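Local coordinates for protein nucleoporin NUP82 (Saccharomyces cerevisiae, PDB 3PBP) that serves as a structural constituent of the yeast nuclear pore complex, through a protein whose N-terminal beta-propeller domain contains a region that interacts with NUP116, at residues A[316-319]-A[323-326]; A[354-359]-A[412-417]; A[373-378]-A[382-387]. The protein carries 1 engineered substitution. All blocks are in the same frame, centred on the assembly; numbering follows the deposited sequence.

Contact 1. Residues A[316-319]-A[323-326]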
loop_
_atom_site.group_PDB
_atom_site.type_symbol
_atom_site.label_atom_id
_atom_site.label_comp_id
_atom_site.label_asym_id
_atom_site.label_seq_id
_atom_site.Cartn_x
_atom_site.Cartn_y
_atom_site.Cartn_z
ATOM N N CYS A 316 -9.722 1.763 -7.459
ATOM C CA CYS A 316 -10.821 2.558 -6.938
ATOM C C CYS A 316 -10.468 3.169 -5.592
ATOM O O CYS A 316 -9.936 2.483 -4.715
ATOM C CB CYS A 316 -12.084 1.707 -6.799
ATOM S SG CYS A 316 -13.520 2.623 -6.130
ATOM N N VAL A 317 -10.764 4.459 -5.437
ATOM C CA VAL A 317 -10.489 5.175 -4.194
ATOM C C VAL A 317 -11.720 5.894 -3.616
ATOM O O VAL A 317 -12.474 6.543 -4.345
ATOM C CB VAL A 317 -9.368 6.202 -4.399
ATOM C CG1 VAL A 317 -8.996 6.834 -3.075
ATOM C CG2 VAL A 317 -8.155 5.525 -5.017
ATOM N N SER A 318 -11.909 5.758 -2.303
ATOM C CA SER A 318 -13.010 6.387 -1.561
ATOM C C SER A 318 -12.601 7.750 -1.027
ATOM O O SER A 318 -11.412 8.008 -0.798
ATOM C CB SER A 318 -13.399 5.556 -0.338
ATOM O OG SER A 318 -14.082 4.384 -0.706
ATOM N N PHE A 319 -13.599 8.602 -0.786
ATOM C CA PHE A 319 -13.366 9.943 -0.246
ATOM C C PHE A 319 -14.462 10.376 0.734
ATOM O O PHE A 319 -15.601 9.909 0.643
ATOM C CB PHE A 319 -13.264 10.949 -1.387
ATOM C CG PHE A 319 -11.899 11.024 -2.008
ATOM C CD1 PHE A 319 -10.890 11.759 -1.400
ATOM C CD2 PHE A 319 -11.628 10.369 -3.210
ATOM C CE1 PHE A 319 -9.628 11.847 -1.978
ATOM C CE2 PHE A 319 -10.369 10.449 -3.796
ATOM C CZ PHE A 319 -9.364 11.193 -3.177
ATOM N N SER A 323 -17.702 10.063 -2.281
ATOM C CA SER A 323 -17.369 10.013 -3.701
ATOM C C SER A 323 -16.401 8.855 -4.008
ATOM O O SER A 323 -15.690 8.338 -3.124
ATOM C CB SER A 323 -16.756 11.359 -4.129
ATOM O OG SER A 323 -16.758 11.533 -5.535
ATOM N N LEU A 324 -16.375 8.463 -5.276
ATOM C CA LEU A 324 -15.535 7.365 -5.740
ATOM C C LEU A 324 -14.835 7.776 -7.019
ATOM O O LEU A 324 -15.463 8.362 -7.892
ATOM C CB LEU A 324 -16.421 6.168 -6.059
ATOM C CG LEU A 324 -16.127 4.826 -5.421
ATOM C CD1 LEU A 324 -16.091 4.981 -3.911
ATOM C CD2 LEU A 324 -17.197 3.844 -5.854
ATOM N N ILE A 325 -13.544 7.496 -7.140
ATOM C CA ILE A 325 -12.867 7.817 -8.391
ATOM C C ILE A 325 -12.271 6.530 -8.954
ATOM O O ILE A 325 -11.501 5.840 -8.288
ATOM C CB ILE A 325 -11.756 8.913 -8.240
ATOM C CG1 ILE A 325 -10.597 8.422 -7.371
ATOM C CG2 ILE A 325 -12.355 10.162 -7.668
ATOM C CD1 ILE A 325 -9.371 9.341 -7.407
ATOM N N LEU A 326 -12.668 6.194 -10.173
ATOM C CA LEU A 326 -12.189 4.996 -10.836
ATOM C C LEU A 326 -10.985 5.406 -11.665
ATOM O O LEU A 326 -11.099 6.216 -12.570
ATOM C CB LEU A 326 -13.303 4.418 -11.710
ATOM C CG LEU A 326 -14.601 4.074 -10.963
ATOM C CD1 LEU A 326 -15.556 3.350 -11.899
ATOM C CD2 LEU A 326 -14.291 3.186 -9.758
#
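C316 meets two leucines of the facing strand at once: its SG lies 3.5 Å from CG of L324 and 3.8 Å from CD2 of L326. With SG anti to the backbone N (chi1 179°), the sulfur is brought against both. S318 shares this face, where its OG is 3.8 Å from CD1 of L324. On the other face CB of V317 packs 3.9 Å from CG1 of I325, whose CD1 continues to the F319 ring and reaches it in plane at the CE2 edge, 3.9 Å away. Between the two sets of side chains runs an antiparallel hairpin. V317 and I325 form a hydrogen-bonded pair, with I325 N giving to V317 O at 3.1 Å and V317 N giving to I325 O at 3.3 Å, while C316 with L326 and S318 with L324 are non-hydrogen-bonded pairs. Strands 299-306 and 347-355 flank the hairpin, and S323 OG is hydrogen-bonded to R353 NE. The chemistry is thus divided: paired amides fix the register, while the sulfur and leucines pack on one face and V317, I325 and the F319 ring on the other, all buried, the only polar side chains being two serines.

Contact 2. Residues A[354-359]-A[412-417]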
loop_
_atom_site.group_PDB
_atom_site.type_symbol
_atom_site.label_atom_id
_atom_site.label_comp_id
_atom_site.label_asym_id
_atom_site.label_seq_id
_atom_site.Cartn_x
_atom_site.Cartn_y
_atom_site.Cartn_z
ATOM N N VAL A 354 -17.839 8.711 -9.169
ATOM C CA VAL A 354 -19.167 8.297 -8.744
ATOM C C VAL A 354 -19.485 8.883 -7.376
ATOM O O VAL A 354 -18.827 8.549 -6.388
ATOM C CB VAL A 354 -19.260 6.752 -8.663
ATOM C CG1 VAL A 354 -20.631 6.328 -8.166
ATOM C CG2 VAL A 354 -18.977 6.144 -10.027
ATOM N N LYS A 355 -20.478 9.772 -7.320
ATOM C CA LYS A 355 -20.881 10.370 -6.048
ATOM C C LYS A 355 -22.078 9.593 -5.519
ATOM O O LYS A 355 -23.148 9.596 -6.129
ATOM C CB LYS A 355 -21.263 11.840 -6.229
ATOM C CG LYS A 355 -20.161 12.711 -6.801
ATOM C CD LYS A 355 -20.599 14.169 -6.903
ATOM C CE LYS A 355 -19.550 15.005 -7.627
ATOM N NZ LYS A 355 -19.961 16.426 -7.791
ATOM N N LEU A 356 -21.887 8.919 -4.390
ATOM C CA LEU A 356 -22.950 8.123 -3.781
ATOM C C LEU A 356 -23.624 8.916 -2.669
ATOM O O LEU A 356 -24.628 8.477 -2.101
ATOM C CB LEU A 356 -22.375 6.815 -3.220
ATOM C CG LEU A 356 -21.572 5.952 -4.202
ATOM C CD1 LEU A 356 -20.936 4.790 -3.463
ATOM C CD2 LEU A 356 -22.484 5.461 -5.323
ATOM N N GLN A 357 -23.057 10.080 -2.359
ATOM C CA GLN A 357 -23.602 10.961 -1.332
ATOM C C GLN A 357 -23.989 10.227 -0.046
ATOM O O GLN A 357 -24.899 10.646 0.670
ATOM C CB GLN A 357 -24.815 11.697 -1.901
ATOM C CG GLN A 357 -24.475 12.521 -3.125
ATOM C CD GLN A 357 -25.696 12.891 -3.942
ATOM O OE1 GLN A 357 -26.362 12.024 -4.512
ATOM N NE2 GLN A 357 -25.999 14.185 -4.003
ATOM N N ARG A 358 -23.304 9.122 0.235
ATOM C CA ARG A 358 -23.546 8.344 1.444
ATOM C C ARG A 358 -22.180 8.169 2.078
ATOM O O ARG A 358 -21.169 8.256 1.386
ATOM C CB ARG A 358 -24.115 6.969 1.101
ATOM C CG ARG A 358 -25.443 6.978 0.379
ATOM C CD ARG A 358 -25.694 5.606 -0.219
ATOM N NE ARG A 358 -26.981 5.484 -0.900
ATOM C CZ ARG A 358 -28.162 5.487 -0.285
ATOM N NH1 ARG A 358 -28.225 5.611 1.041
ATOM N NH2 ARG A 358 -29.279 5.344 -0.999
ATOM N N GLU A 359 -22.135 7.925 3.381
ATOM C CA GLU A 359 -20.848 7.732 4.048
ATOM C C GLU A 359 -20.301 6.342 3.702
ATOM O O GLU A 359 -20.804 5.330 4.205
ATOM C CB GLU A 359 -21.004 7.851 5.564
ATOM C CG GLU A 359 -19.680 7.872 6.300
ATOM C CD GLU A 359 -19.807 7.408 7.732
ATOM O OE1 GLU A 359 -20.718 7.895 8.437
ATOM O OE2 GLU A 359 -18.990 6.557 8.153
ATOM N N SER A 412 -21.020 4.120 -14.821
ATOM C CA SER A 412 -21.186 2.806 -14.226
ATOM C C SER A 412 -22.609 2.636 -13.735
ATOM O O SER A 412 -23.237 3.595 -13.297
ATOM C CB SER A 412 -20.214 2.629 -13.055
ATOM O OG SER A 412 -18.874 2.762 -13.487
ATOM N N LYS A 413 -23.119 1.411 -13.822
ATOM C CA LYS A 413 -24.468 1.107 -13.365
ATOM C C LYS A 413 -24.438 0.939 -11.855
ATOM O O LYS A 413 -23.799 0.027 -11.332
ATOM C CB LYS A 413 -24.972 -0.185 -14.002
ATOM C CG LYS A 413 -24.940 -0.191 -15.515
ATOM C CD LYS A 413 -25.106 -1.604 -16.054
ATOM C CE LYS A 413 -24.775 -1.674 -17.538
ATOM N NZ LYS A 413 -24.664 -3.090 -17.998
ATOM N N LEU A 414 -25.122 1.829 -11.154
ATOM C CA LEU A 414 -25.176 1.764 -9.706
ATOM C C LEU A 414 -26.396 0.918 -9.372
ATOM O O LEU A 414 -27.389 0.953 -10.095
ATOM C CB LEU A 414 -25.328 3.173 -9.133
ATOM C CG LEU A 414 -25.185 3.304 -7.623
ATOM C CD1 LEU A 414 -23.779 2.902 -7.239
ATOM C CD2 LEU A 414 -25.459 4.733 -7.191
ATOM N N GLU A 415 -26.330 0.144 -8.296
ATOM C CA GLU A 415 -27.471 -0.685 -7.925
ATOM C C GLU A 415 -27.501 -1.060 -6.456
ATOM O O GLU A 415 -26.520 -1.565 -5.914
ATOM C CB GLU A 415 -27.501 -1.957 -8.762
ATOM C CG GLU A 415 -28.763 -2.767 -8.549
ATOM C CD GLU A 415 -28.895 -3.901 -9.539
ATOM O OE1 GLU A 415 -28.108 -4.875 -9.446
ATOM O OE2 GLU A 415 -29.782 -3.809 -10.418
ATOM N N ASP A 416 -28.639 -0.820 -5.814
ATOM C CA ASP A 416 -28.794 -1.135 -4.401
ATOM C C ASP A 416 -28.984 -2.634 -4.205
ATOM O O ASP A 416 -29.954 -3.225 -4.679
ATOM C CB ASP A 416 -29.975 -0.358 -3.816
ATOM C CG ASP A 416 -29.718 1.145 -3.765
ATOM O OD1 ASP A 416 -28.825 1.582 -3.002
ATOM O OD2 ASP A 416 -30.408 1.893 -4.490
ATOM N N ILE A 417 -28.035 -3.240 -3.507
ATOM C CA ILE A 417 -28.057 -4.669 -3.257
ATOM C C ILE A 417 -28.956 -5.017 -2.094
ATOM O O ILE A 417 -29.777 -5.924 -2.194
ATOM C CB ILE A 417 -26.629 -5.202 -2.970
ATOM C CG1 ILE A 417 -25.786 -5.142 -4.247
ATOM C CG2 ILE A 417 -26.683 -6.621 -2.444
ATOM C CD1 ILE A 417 -26.295 -6.019 -5.377
#
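L356 and L414 make the close part of a contact between two neighbouring blades of the beta-propeller. L356 follows the end of strand 347-355, in one blade, whereas L414 belongs to strand 413-419, outermost in the next, so the two backbones stay apart and side chains alone span the distance. One methyl of L356 does the touching: its CD2 faces the forked end of L414, 3.4 Å from CD1 and 3.6 Å from CD2. L414 extends its isobutyl group with CG anti to the backbone N (chi1 -171°), and L356 comes to meet it at a slant. L356 is buried and also packs on V375, while L414 lies near the surface and rests on Q382; the apolar pair thus runs from the buried side toward the surface.

Beyond the leucines the contact becomes looser and more polar. R358 and D416 are both exposed, and their opposite charges come near each other without forming a salt bridge. The arginine touches I380 and Q382, and D416 also touches Q382. Their attraction is probably softened by the surrounding water. At the opposite end of the interface, S412 OG is hydrogen-bonded to E352 OE1, a polar tie from the start of the outer segment back to strand 347-355. The contrast between the two halves is clearest at the guanidinium group itself: OD1 of D416 stands 4.3 Å from NH2 of R358, well out of the guanidinium plane, with no N-H directed at it.

Contact 3. Residues A[373-378]-A[382-387]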
loop_
_atom_site.group_PDB
_atom_site.type_symbol
_atom_site.label_atom_id
_atom_site.label_comp_id
_atom_site.label_asym_id
_atom_site.label_seq_id
_atom_site.Cartn_x
_atom_site.Cartn_y
_atom_site.Cartn_z
ATOM N N LEU A 373 -17.947 -3.796 -8.134
ATOM C CA LEU A 373 -17.438 -3.431 -6.833
ATOM C C LEU A 373 -18.587 -3.212 -5.861
ATOM O O LEU A 373 -19.586 -2.589 -6.204
ATOM C CB LEU A 373 -16.615 -2.152 -6.973
ATOM C CG LEU A 373 -16.273 -1.373 -5.713
ATOM C CD1 LEU A 373 -15.243 -2.122 -4.919
ATOM C CD2 LEU A 373 -15.759 -0.004 -6.094
ATOM N N TYR A 374 -18.457 -3.737 -4.649
ATOM C CA TYR A 374 -19.485 -3.547 -3.639
ATOM C C TYR A 374 -19.051 -2.406 -2.723
ATOM O O TYR A 374 -17.910 -2.370 -2.249
ATOM C CB TYR A 374 -19.693 -4.834 -2.831
ATOM C CG TYR A 374 -20.450 -5.901 -3.594
ATOM C CD1 TYR A 374 -21.774 -5.698 -3.985
ATOM C CD2 TYR A 374 -19.830 -7.088 -3.980
ATOM C CE1 TYR A 374 -22.456 -6.642 -4.747
ATOM C CE2 TYR A 374 -20.502 -8.042 -4.746
ATOM C CZ TYR A 374 -21.813 -7.812 -5.129
ATOM O OH TYR A 374 -22.468 -8.732 -5.924
ATOM N N VAL A 375 -19.951 -1.455 -2.501
ATOM C CA VAL A 375 -19.643 -0.327 -1.638
ATOM C C VAL A 375 -20.577 -0.351 -0.457
ATOM O O VAL A 375 -21.781 -0.227 -0.608
ATOM C CB VAL A 375 -19.833 1.014 -2.343
ATOM C CG1 VAL A 375 -19.376 2.136 -1.418
ATOM C CG2 VAL A 375 -19.069 1.037 -3.655
ATOM N N ILE A 376 -20.020 -0.518 0.728
ATOM C CA ILE A 376 -20.835 -0.546 1.921
ATOM C C ILE A 376 -20.930 0.842 2.529
ATOM O O ILE A 376 -19.974 1.342 3.127
ATOM C CB ILE A 376 -20.261 -1.528 2.956
ATOM C CG1 ILE A 376 -20.396 -2.955 2.421
ATOM C CG2 ILE A 376 -20.973 -1.364 4.296
ATOM C CD1 ILE A 376 -19.960 -4.023 3.387
ATOM N N SER A 377 -22.088 1.468 2.347
ATOM C CA SER A 377 -22.340 2.796 2.891
ATOM C C SER A 377 -22.841 2.624 4.334
ATOM O O SER A 377 -22.434 1.684 5.025
ATOM C CB SER A 377 -23.377 3.528 2.032
ATOM O OG SER A 377 -22.958 3.588 0.676
ATOM N N ASP A 378 -23.734 3.493 4.798
ATOM C CA ASP A 378 -24.186 3.364 6.177
ATOM C C ASP A 378 -25.271 2.330 6.431
ATOM O O ASP A 378 -25.278 1.678 7.474
ATOM C CB ASP A 378 -24.646 4.712 6.722
ATOM C CG ASP A 378 -24.187 4.932 8.146
ATOM O OD1 ASP A 378 -24.008 3.916 8.865
ATOM O OD2 ASP A 378 -24.008 6.109 8.540
ATOM N N GLN A 382 -24.308 -1.138 -1.971
ATOM C CA GLN A 382 -24.575 -0.846 -3.366
ATOM C C GLN A 382 -23.540 -1.586 -4.190
ATOM O O GLN A 382 -22.505 -2.015 -3.673
ATOM C CB GLN A 382 -24.478 0.660 -3.625
ATOM C CG GLN A 382 -25.676 1.457 -3.147
ATOM C CD GLN A 382 -25.476 2.948 -3.294
ATOM O OE1 GLN A 382 -24.809 3.577 -2.478
ATOM N NE2 GLN A 382 -26.041 3.520 -4.348
ATOM N N GLN A 383 -23.833 -1.761 -5.469
ATOM C CA GLN A 383 -22.900 -2.426 -6.355
ATOM C C GLN A 383 -22.662 -1.570 -7.582
ATOM O O GLN A 383 -23.569 -1.342 -8.379
ATOM C CB GLN A 383 -23.416 -3.789 -6.805
ATOM C CG GLN A 383 -22.380 -4.534 -7.639
ATOM C CD GLN A 383 -22.971 -5.619 -8.505
ATOM O OE1 GLN A 383 -22.809 -6.816 -8.234
ATOM N NE2 GLN A 383 -23.663 -5.208 -9.561
ATOM N N VAL A 384 -21.436 -1.085 -7.716
ATOM C CA VAL A 384 -21.062 -0.281 -8.856
ATOM C C VAL A 384 -20.653 -1.284 -9.928
ATOM O O VAL A 384 -19.797 -2.132 -9.696
ATOM C CB VAL A 384 -19.882 0.630 -8.507
ATOM C CG1 VAL A 384 -19.538 1.508 -9.684
ATOM C CG2 VAL A 384 -20.231 1.468 -7.307
ATOM N N ASN A 385 -21.283 -1.209 -11.092
ATOM C CA ASN A 385 -20.964 -2.130 -12.171
ATOM C C ASN A 385 -20.434 -1.366 -13.367
ATOM O O ASN A 385 -21.200 -0.718 -14.074
ATOM C CB ASN A 385 -22.214 -2.911 -12.572
ATOM C CG ASN A 385 -21.939 -3.936 -13.652
ATOM O OD1 ASN A 385 -21.489 -3.600 -14.751
ATOM N ND2 ASN A 385 -22.212 -5.200 -13.346
ATOM N N PHE A 386 -19.130 -1.440 -13.610
ATOM C CA PHE A 386 -18.574 -0.722 -14.741
ATOM C C PHE A 386 -18.122 -1.561 -15.922
ATOM O O PHE A 386 -17.205 -1.179 -16.651
ATOM C CB PHE A 386 -17.451 0.214 -14.294
ATOM C CG PHE A 386 -16.661 -0.274 -13.117
ATOM C CD1 PHE A 386 -15.572 -1.105 -13.290
ATOM C CD2 PHE A 386 -16.980 0.146 -11.835
ATOM C CE1 PHE A 386 -14.807 -1.507 -12.204
ATOM C CE2 PHE A 386 -16.222 -0.252 -10.745
ATOM C CZ PHE A 386 -15.131 -1.080 -10.933
HETATM N N MSE A 387 -18.786 -2.694 -16.127
HETATM C CA MSE A 387 -18.464 -3.568 -17.249
HETATM C C MSE A 387 -19.063 -3.020 -18.542
HETATM O O MSE A 387 -18.793 -3.535 -19.629
HETATM C CB MSE A 387 -18.981 -4.987 -16.995
HETATM C CG MSE A 387 -18.060 -5.821 -16.122
HETATM SE SE MSE A 387 -16.248 -5.982 -16.869
HETATM C CE MSE A 387 -16.509 -7.532 -18.014
#
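Y374 and Q383 slant across one another on one face of a beta hairpin, their ring and amide planes 44° apart. CG of Q383 lies 3.6 Å from CE1 of Y374, and OE1 comes within 3.0 Å of the Y374 OH, approaching obliquely to the ring. Q383 gets there because its CG is anti to the backbone N (chi1 -175°) and the chain stays extended beyond, carrying CB, CG and the amide past the CE1 side of the ring. The opposite face is apolar at its centre: V375 and V384 meet at an angle through their CG2 methyls, 3.9 Å apart, and CB of L373 sits 4.2 Å from CE2 of F386. The F386 ring in turn receives CG1 of V384 in plane at its edge. Four backbone bonds hold the strands in register, L373 with V384 and V375 with Q382 each exchanging a pair. N385 OD1 then accepts from M387 N, 3.2 Å away, in an Asx turn where the strand gives way to helix 387-399. These are the two middle strands of a four-stranded propeller blade, flanked by strand 362-364 beside 372-376 and by strand 413-419 beside 380-385.

All three contacts lie on the same side of the chain's centre, in two successive blades of the propeller. Contact 1 comes first along the chain, within the sheet that includes strand 347-355; contact 2 opens at the end of that strand and closes on strand 413-419, and contact 3 is nested inside the loop so formed. The centre of contact 1 is about 11 Å from that of each of the others, while those of contacts 2 and 3 are about 6 Å apart. Contacts 1 and 3 are hairpins within separate blades that pack directly, L324 against L373 and V375, and L326 against F386. Contact 2 bridges the same two sheets, so blade-internal pairing and blade-to-blade packing are joined locally.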